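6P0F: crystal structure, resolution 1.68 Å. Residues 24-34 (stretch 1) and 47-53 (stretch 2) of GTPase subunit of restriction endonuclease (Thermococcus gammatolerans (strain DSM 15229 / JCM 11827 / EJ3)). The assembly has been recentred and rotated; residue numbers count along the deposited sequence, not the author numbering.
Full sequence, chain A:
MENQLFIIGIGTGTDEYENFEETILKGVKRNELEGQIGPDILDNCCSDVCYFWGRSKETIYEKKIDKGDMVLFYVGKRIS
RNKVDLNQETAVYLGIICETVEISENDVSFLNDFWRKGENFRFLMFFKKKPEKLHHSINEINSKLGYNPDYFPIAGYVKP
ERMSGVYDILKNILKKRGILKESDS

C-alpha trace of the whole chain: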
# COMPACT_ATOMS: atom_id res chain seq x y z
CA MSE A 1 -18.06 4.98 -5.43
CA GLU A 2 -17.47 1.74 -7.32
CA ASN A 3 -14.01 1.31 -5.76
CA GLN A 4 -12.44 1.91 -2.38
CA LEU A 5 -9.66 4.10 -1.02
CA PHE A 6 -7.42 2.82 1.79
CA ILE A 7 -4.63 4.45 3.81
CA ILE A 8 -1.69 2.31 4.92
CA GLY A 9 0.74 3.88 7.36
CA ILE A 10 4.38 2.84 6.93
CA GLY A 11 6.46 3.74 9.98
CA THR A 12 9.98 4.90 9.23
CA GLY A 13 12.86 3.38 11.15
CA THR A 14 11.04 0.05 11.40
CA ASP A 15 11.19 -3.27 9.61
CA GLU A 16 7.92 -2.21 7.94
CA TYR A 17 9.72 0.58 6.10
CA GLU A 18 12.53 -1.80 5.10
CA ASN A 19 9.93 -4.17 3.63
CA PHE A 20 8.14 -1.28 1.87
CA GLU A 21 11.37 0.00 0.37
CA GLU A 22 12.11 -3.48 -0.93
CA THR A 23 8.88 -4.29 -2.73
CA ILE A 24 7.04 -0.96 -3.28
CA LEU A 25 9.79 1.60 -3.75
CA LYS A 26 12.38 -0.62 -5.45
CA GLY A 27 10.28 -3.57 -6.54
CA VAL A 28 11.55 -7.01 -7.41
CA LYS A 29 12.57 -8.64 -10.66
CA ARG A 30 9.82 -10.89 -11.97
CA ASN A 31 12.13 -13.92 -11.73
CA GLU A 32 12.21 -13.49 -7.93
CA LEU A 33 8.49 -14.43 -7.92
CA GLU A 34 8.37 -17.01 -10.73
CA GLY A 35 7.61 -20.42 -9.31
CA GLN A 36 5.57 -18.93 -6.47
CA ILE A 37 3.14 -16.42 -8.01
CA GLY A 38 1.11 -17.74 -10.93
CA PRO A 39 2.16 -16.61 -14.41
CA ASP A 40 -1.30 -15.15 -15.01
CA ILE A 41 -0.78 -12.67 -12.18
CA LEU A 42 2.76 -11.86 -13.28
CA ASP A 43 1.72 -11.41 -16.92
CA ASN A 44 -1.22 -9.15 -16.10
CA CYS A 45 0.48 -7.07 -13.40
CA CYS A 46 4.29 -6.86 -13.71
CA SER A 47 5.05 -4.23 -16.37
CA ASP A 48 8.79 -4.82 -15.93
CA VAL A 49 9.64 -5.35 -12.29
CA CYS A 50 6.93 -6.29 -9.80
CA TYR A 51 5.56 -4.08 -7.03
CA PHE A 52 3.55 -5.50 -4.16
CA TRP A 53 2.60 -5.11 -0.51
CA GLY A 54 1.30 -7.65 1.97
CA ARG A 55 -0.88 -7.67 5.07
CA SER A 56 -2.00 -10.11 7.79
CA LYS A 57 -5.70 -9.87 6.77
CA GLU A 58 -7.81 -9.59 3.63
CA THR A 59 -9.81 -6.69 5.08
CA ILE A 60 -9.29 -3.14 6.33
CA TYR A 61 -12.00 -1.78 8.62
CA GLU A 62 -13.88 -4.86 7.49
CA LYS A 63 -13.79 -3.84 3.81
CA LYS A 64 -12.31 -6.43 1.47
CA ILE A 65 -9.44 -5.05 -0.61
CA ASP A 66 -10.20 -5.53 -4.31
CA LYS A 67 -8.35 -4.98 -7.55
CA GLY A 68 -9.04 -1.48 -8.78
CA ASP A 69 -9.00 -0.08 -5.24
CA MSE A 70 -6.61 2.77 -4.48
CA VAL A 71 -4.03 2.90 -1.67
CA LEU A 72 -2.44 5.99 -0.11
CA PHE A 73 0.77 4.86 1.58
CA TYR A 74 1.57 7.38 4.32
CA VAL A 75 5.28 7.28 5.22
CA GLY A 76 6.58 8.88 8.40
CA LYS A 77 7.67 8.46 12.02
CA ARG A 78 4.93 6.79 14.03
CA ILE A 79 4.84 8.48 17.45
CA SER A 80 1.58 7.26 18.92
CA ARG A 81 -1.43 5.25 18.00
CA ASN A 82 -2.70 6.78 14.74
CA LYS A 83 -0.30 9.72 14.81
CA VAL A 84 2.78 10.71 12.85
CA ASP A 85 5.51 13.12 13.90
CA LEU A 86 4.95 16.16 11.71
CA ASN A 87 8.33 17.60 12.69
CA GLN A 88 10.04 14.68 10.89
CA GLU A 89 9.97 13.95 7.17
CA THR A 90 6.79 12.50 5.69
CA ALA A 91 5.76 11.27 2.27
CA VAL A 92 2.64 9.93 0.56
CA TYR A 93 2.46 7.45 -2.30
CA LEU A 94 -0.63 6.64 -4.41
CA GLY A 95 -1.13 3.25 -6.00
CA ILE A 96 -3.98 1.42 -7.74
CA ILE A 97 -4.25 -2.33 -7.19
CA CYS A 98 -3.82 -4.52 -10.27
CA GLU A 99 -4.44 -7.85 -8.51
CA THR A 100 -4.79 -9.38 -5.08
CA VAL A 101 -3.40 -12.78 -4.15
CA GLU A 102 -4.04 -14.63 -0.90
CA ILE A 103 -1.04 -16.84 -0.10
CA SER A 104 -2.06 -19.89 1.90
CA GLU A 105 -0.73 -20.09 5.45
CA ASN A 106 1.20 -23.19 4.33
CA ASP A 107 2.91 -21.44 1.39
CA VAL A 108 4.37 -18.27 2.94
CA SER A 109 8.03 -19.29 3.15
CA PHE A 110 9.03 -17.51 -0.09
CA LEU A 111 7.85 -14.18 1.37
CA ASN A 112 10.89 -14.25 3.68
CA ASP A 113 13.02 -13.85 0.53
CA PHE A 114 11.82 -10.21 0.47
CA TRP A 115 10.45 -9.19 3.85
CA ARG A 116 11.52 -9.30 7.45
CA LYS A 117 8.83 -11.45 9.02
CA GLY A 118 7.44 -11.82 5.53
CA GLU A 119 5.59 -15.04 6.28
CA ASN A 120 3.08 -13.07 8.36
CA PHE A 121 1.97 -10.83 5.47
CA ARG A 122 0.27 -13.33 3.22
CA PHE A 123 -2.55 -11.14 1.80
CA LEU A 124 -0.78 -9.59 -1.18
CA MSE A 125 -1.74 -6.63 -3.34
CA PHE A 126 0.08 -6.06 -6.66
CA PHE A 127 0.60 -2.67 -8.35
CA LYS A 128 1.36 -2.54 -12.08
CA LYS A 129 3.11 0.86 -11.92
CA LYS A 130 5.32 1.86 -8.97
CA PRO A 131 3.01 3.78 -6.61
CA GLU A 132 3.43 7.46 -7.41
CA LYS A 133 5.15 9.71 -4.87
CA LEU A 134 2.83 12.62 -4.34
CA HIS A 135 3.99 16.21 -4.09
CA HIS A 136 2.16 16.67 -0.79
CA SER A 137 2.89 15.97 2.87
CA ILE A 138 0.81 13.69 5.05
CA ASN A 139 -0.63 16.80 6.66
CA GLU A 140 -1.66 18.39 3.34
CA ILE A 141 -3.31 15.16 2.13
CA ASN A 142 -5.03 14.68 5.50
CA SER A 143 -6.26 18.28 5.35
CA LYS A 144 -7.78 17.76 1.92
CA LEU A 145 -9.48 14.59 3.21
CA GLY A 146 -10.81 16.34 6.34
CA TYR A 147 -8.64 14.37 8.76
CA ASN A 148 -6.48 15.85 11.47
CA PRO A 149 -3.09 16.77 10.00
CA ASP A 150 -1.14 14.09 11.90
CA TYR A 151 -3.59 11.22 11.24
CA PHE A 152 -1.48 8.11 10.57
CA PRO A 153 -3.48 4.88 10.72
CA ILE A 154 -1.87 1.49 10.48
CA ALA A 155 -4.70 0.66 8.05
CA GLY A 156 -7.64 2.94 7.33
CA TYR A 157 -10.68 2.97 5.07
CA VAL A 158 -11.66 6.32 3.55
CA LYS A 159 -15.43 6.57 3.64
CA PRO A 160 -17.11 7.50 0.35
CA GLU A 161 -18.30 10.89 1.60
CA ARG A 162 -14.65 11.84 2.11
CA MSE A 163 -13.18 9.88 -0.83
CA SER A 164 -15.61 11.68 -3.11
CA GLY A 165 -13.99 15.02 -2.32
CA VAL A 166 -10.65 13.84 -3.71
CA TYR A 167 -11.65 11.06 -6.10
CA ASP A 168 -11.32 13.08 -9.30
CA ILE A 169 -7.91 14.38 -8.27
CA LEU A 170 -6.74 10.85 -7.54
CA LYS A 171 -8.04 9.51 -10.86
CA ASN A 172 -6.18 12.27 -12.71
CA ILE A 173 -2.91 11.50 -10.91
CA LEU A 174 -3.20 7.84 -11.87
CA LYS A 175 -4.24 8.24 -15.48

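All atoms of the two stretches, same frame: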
# COMPACT_ATOMS: atom_id res chain seq x y z
N ILE A 24 7.83 -2.05 -2.71
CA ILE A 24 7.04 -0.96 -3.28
C ILE A 24 7.92 0.12 -3.88
O ILE A 24 7.61 0.64 -4.95
CB ILE A 24 6.07 -0.37 -2.23
CG1 ILE A 24 5.00 -1.41 -1.87
CG2 ILE A 24 5.42 0.90 -2.76
CD1 ILE A 24 4.05 -1.73 -3.02
N LEU A 25 8.98 0.52 -3.20
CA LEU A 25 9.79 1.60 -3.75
C LEU A 25 10.78 1.09 -4.79
O LEU A 25 10.87 1.64 -5.88
CB LEU A 25 10.50 2.36 -2.63
CG LEU A 25 9.63 3.02 -1.54
CD1 LEU A 25 10.48 3.80 -0.58
CD2 LEU A 25 8.60 3.91 -2.22
N LYS A 26 11.47 -0.00 -4.50
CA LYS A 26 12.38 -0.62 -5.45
C LYS A 26 11.65 -1.58 -6.36
O LYS A 26 11.71 -1.44 -7.59
CB LYS A 26 13.50 -1.32 -4.68
CG LYS A 26 14.53 -1.92 -5.55
CD LYS A 26 15.70 -2.55 -4.75
CE LYS A 26 15.24 -3.61 -3.72
NZ LYS A 26 14.56 -4.82 -4.33
N GLY A 27 10.89 -2.50 -5.78
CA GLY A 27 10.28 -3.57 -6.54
C GLY A 27 11.25 -4.73 -6.69
O GLY A 27 12.43 -4.65 -6.35
N VAL A 28 10.72 -5.83 -7.23
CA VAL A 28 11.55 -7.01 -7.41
C VAL A 28 11.47 -7.50 -8.85
O VAL A 28 10.45 -7.37 -9.53
CB VAL A 28 11.16 -8.16 -6.45
CG1 VAL A 28 11.18 -7.70 -4.99
CG2 VAL A 28 9.80 -8.71 -6.78
N LYS A 29 12.58 -8.06 -9.33
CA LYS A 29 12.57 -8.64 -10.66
C LYS A 29 11.54 -9.75 -10.71
O LYS A 29 11.34 -10.48 -9.73
CB LYS A 29 13.96 -9.18 -11.00
CG LYS A 29 14.98 -8.07 -11.22
CD LYS A 29 16.39 -8.60 -11.41
CE LYS A 29 17.43 -7.47 -11.24
NZ LYS A 29 18.85 -7.96 -11.31
N ARG A 30 10.86 -9.88 -11.84
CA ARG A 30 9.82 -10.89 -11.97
C ARG A 30 10.36 -12.29 -11.66
O ARG A 30 9.64 -13.11 -11.09
CB ARG A 30 9.24 -10.86 -13.38
CG ARG A 30 8.21 -11.93 -13.63
CD ARG A 30 7.64 -11.85 -15.06
NE ARG A 30 6.99 -13.12 -15.38
CZ ARG A 30 5.88 -13.23 -16.09
NH1 ARG A 30 5.30 -12.16 -16.59
NH2 ARG A 30 5.37 -14.42 -16.31
N ASN A 31 11.61 -12.58 -12.01
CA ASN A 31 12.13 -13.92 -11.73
C ASN A 31 12.20 -14.25 -10.25
O ASN A 31 12.22 -15.43 -9.91
CB ASN A 31 13.50 -14.09 -12.41
CG ASN A 31 13.38 -14.09 -13.92
OD1 ASN A 31 12.27 -14.20 -14.47
ND2 ASN A 31 14.51 -13.99 -14.60
N GLU A 32 12.23 -13.24 -9.36
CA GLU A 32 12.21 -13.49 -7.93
C GLU A 32 10.87 -14.06 -7.47
O GLU A 32 10.79 -14.65 -6.39
CB GLU A 32 12.56 -12.21 -7.15
CG GLU A 32 13.87 -11.52 -7.61
CD GLU A 32 14.22 -10.24 -6.79
OE1 GLU A 32 14.42 -9.12 -7.40
OE2 GLU A 32 14.30 -10.37 -5.54
N LEU A 33 9.81 -13.92 -8.28
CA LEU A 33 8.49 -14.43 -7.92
C LEU A 33 8.07 -15.64 -8.74
O LEU A 33 7.09 -16.30 -8.37
CB LEU A 33 7.43 -13.34 -8.10
CG LEU A 33 7.59 -12.09 -7.23
CD1 LEU A 33 6.53 -11.03 -7.59
CD2 LEU A 33 7.52 -12.46 -5.80
N GLU A 34 8.70 -15.88 -9.89
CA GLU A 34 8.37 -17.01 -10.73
C GLU A 34 8.54 -18.29 -9.92
O GLU A 34 9.47 -18.42 -9.13
CB GLU A 34 9.25 -17.03 -11.97
CG GLU A 34 8.87 -15.97 -12.99
CD GLU A 34 7.65 -16.30 -13.83
OE1 GLU A 34 7.41 -15.60 -14.85
OE2 GLU A 34 6.91 -17.23 -13.46
N SER A 47 4.72 -4.92 -15.13
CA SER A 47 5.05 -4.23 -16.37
C SER A 47 6.53 -4.34 -16.70
O SER A 47 6.90 -4.38 -17.88
CB SER A 47 4.61 -2.76 -16.25
OG SER A 47 4.91 -2.03 -17.42
N ASP A 48 7.40 -4.44 -15.70
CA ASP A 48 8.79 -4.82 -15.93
C ASP A 48 9.28 -5.52 -14.68
O ASP A 48 9.50 -6.74 -14.67
CB ASP A 48 9.67 -3.62 -16.32
CG ASP A 48 9.37 -2.34 -15.54
OD1 ASP A 48 9.41 -2.35 -14.29
OD2 ASP A 48 9.15 -1.26 -16.18
N VAL A 49 9.45 -4.77 -13.61
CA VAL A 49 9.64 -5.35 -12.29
C VAL A 49 8.27 -5.43 -11.64
O VAL A 49 7.29 -4.89 -12.17
CB VAL A 49 10.65 -4.54 -11.46
CG1 VAL A 49 11.97 -4.44 -12.25
CG2 VAL A 49 10.12 -3.20 -11.16
N CYS A 50 8.18 -6.12 -10.51
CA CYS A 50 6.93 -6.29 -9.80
C CYS A 50 6.91 -5.46 -8.52
O CYS A 50 7.91 -5.37 -7.81
CB CYS A 50 6.69 -7.76 -9.41
SG CYS A 50 6.73 -8.91 -10.79
N TYR A 51 5.75 -4.88 -8.23
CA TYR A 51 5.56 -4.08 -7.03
C TYR A 51 4.42 -4.68 -6.23
O TYR A 51 3.34 -4.91 -6.77
CB TYR A 51 5.21 -2.63 -7.37
CG TYR A 51 6.30 -1.94 -8.15
CD1 TYR A 51 7.39 -1.39 -7.51
CD2 TYR A 51 6.23 -1.86 -9.53
CE1 TYR A 51 8.41 -0.80 -8.20
CE2 TYR A 51 7.25 -1.24 -10.25
CZ TYR A 51 8.33 -0.70 -9.57
OH TYR A 51 9.37 -0.08 -10.23
N PHE A 52 4.62 -4.89 -4.94
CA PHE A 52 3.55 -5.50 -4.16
C PHE A 52 3.75 -5.22 -2.68
O PHE A 52 4.86 -4.93 -2.22
CB PHE A 52 3.47 -7.02 -4.44
CG PHE A 52 4.70 -7.83 -4.04
CD1 PHE A 52 5.81 -7.87 -4.85
CD2 PHE A 52 4.72 -8.55 -2.86
CE1 PHE A 52 6.93 -8.61 -4.47
CE2 PHE A 52 5.83 -9.28 -2.50
CZ PHE A 52 6.93 -9.29 -3.30
N TRP A 53 2.65 -5.31 -1.95
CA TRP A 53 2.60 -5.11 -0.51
C TRP A 53 1.78 -6.25 0.07
O TRP A 53 1.07 -6.94 -0.64
CB TRP A 53 2.01 -3.75 -0.18
CG TRP A 53 2.08 -3.43 1.29
CD1 TRP A 53 1.04 -3.20 2.15
CD2 TRP A 53 3.28 -3.35 2.08
NE1 TRP A 53 1.52 -3.00 3.43
CE2 TRP A 53 2.89 -3.05 3.41
CE3 TRP A 53 4.63 -3.49 1.80
CZ2 TRP A 53 3.82 -2.92 4.45
CZ3 TRP A 53 5.55 -3.33 2.83
CH2 TRP A 53 5.13 -3.02 4.13
O HOH W 1 11.58 0.82 -9.02
O HOH W 2 11.42 -8.07 -13.81

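The two stretches join through a short antiparallel pairing centred on V28 and C50. Two backbone hydrogen bonds close the ring between them: V28 N donates to C50 O at 2.9 Å, and C50 N donates to V28 O at 2.8 Å, both nearly straight. Stretch 1 reaches this pairing directly from a helix, and G27 makes the turn. Its positive phi would press a CB against the preceding carbonyl oxygen, and a CB here would also lie 2.7 Å from Y51 CE1 and 3.0 Å from C50 O. Glycine suits both the bend and the close approach, with G27 CA only 3.2 Å from C50 O.

Apolar contacts gather on the face of the sheet that carries the V28 and C50 side chains. V28 CG2 lies 3.7 Å from F52 CE1, meeting the ring at its edge, while L33 CD1 sits 3.7 Å from C50 CB and 4.0 Å from F52 CE1. Branched aliphatic chains fill the space beside the flat ring, and the C50 side chain packs directly against the leucine; C50 is also bonded covalently to a group elsewhere in the structure. Farther along, I24 CD1 reaches W53 CB at 4.0 Å.

Y51 lies against the end of the helix, its CD1 3.3 Å from I24 O and its CE1 3.4 Å from K26 O. The I24 carbonyl is buried without a polar partner, but the tyrosine hydroxyl extends to water 1, which lies 2.7 Å from Y51 OH; the water itself donates to K26 O, 2.7 Å from the water oxygen. A second water bridges the backbones, accepting from R30 N at 2.7 Å and donating to D48 O at 2.5 Å.

Within stretch 1, polar side chains steady the following turn: K29 N donates to E32 OE1 at 2.9 Å, and R30 NE forms a salt bridge with E34 OE1 at 2.6 Å.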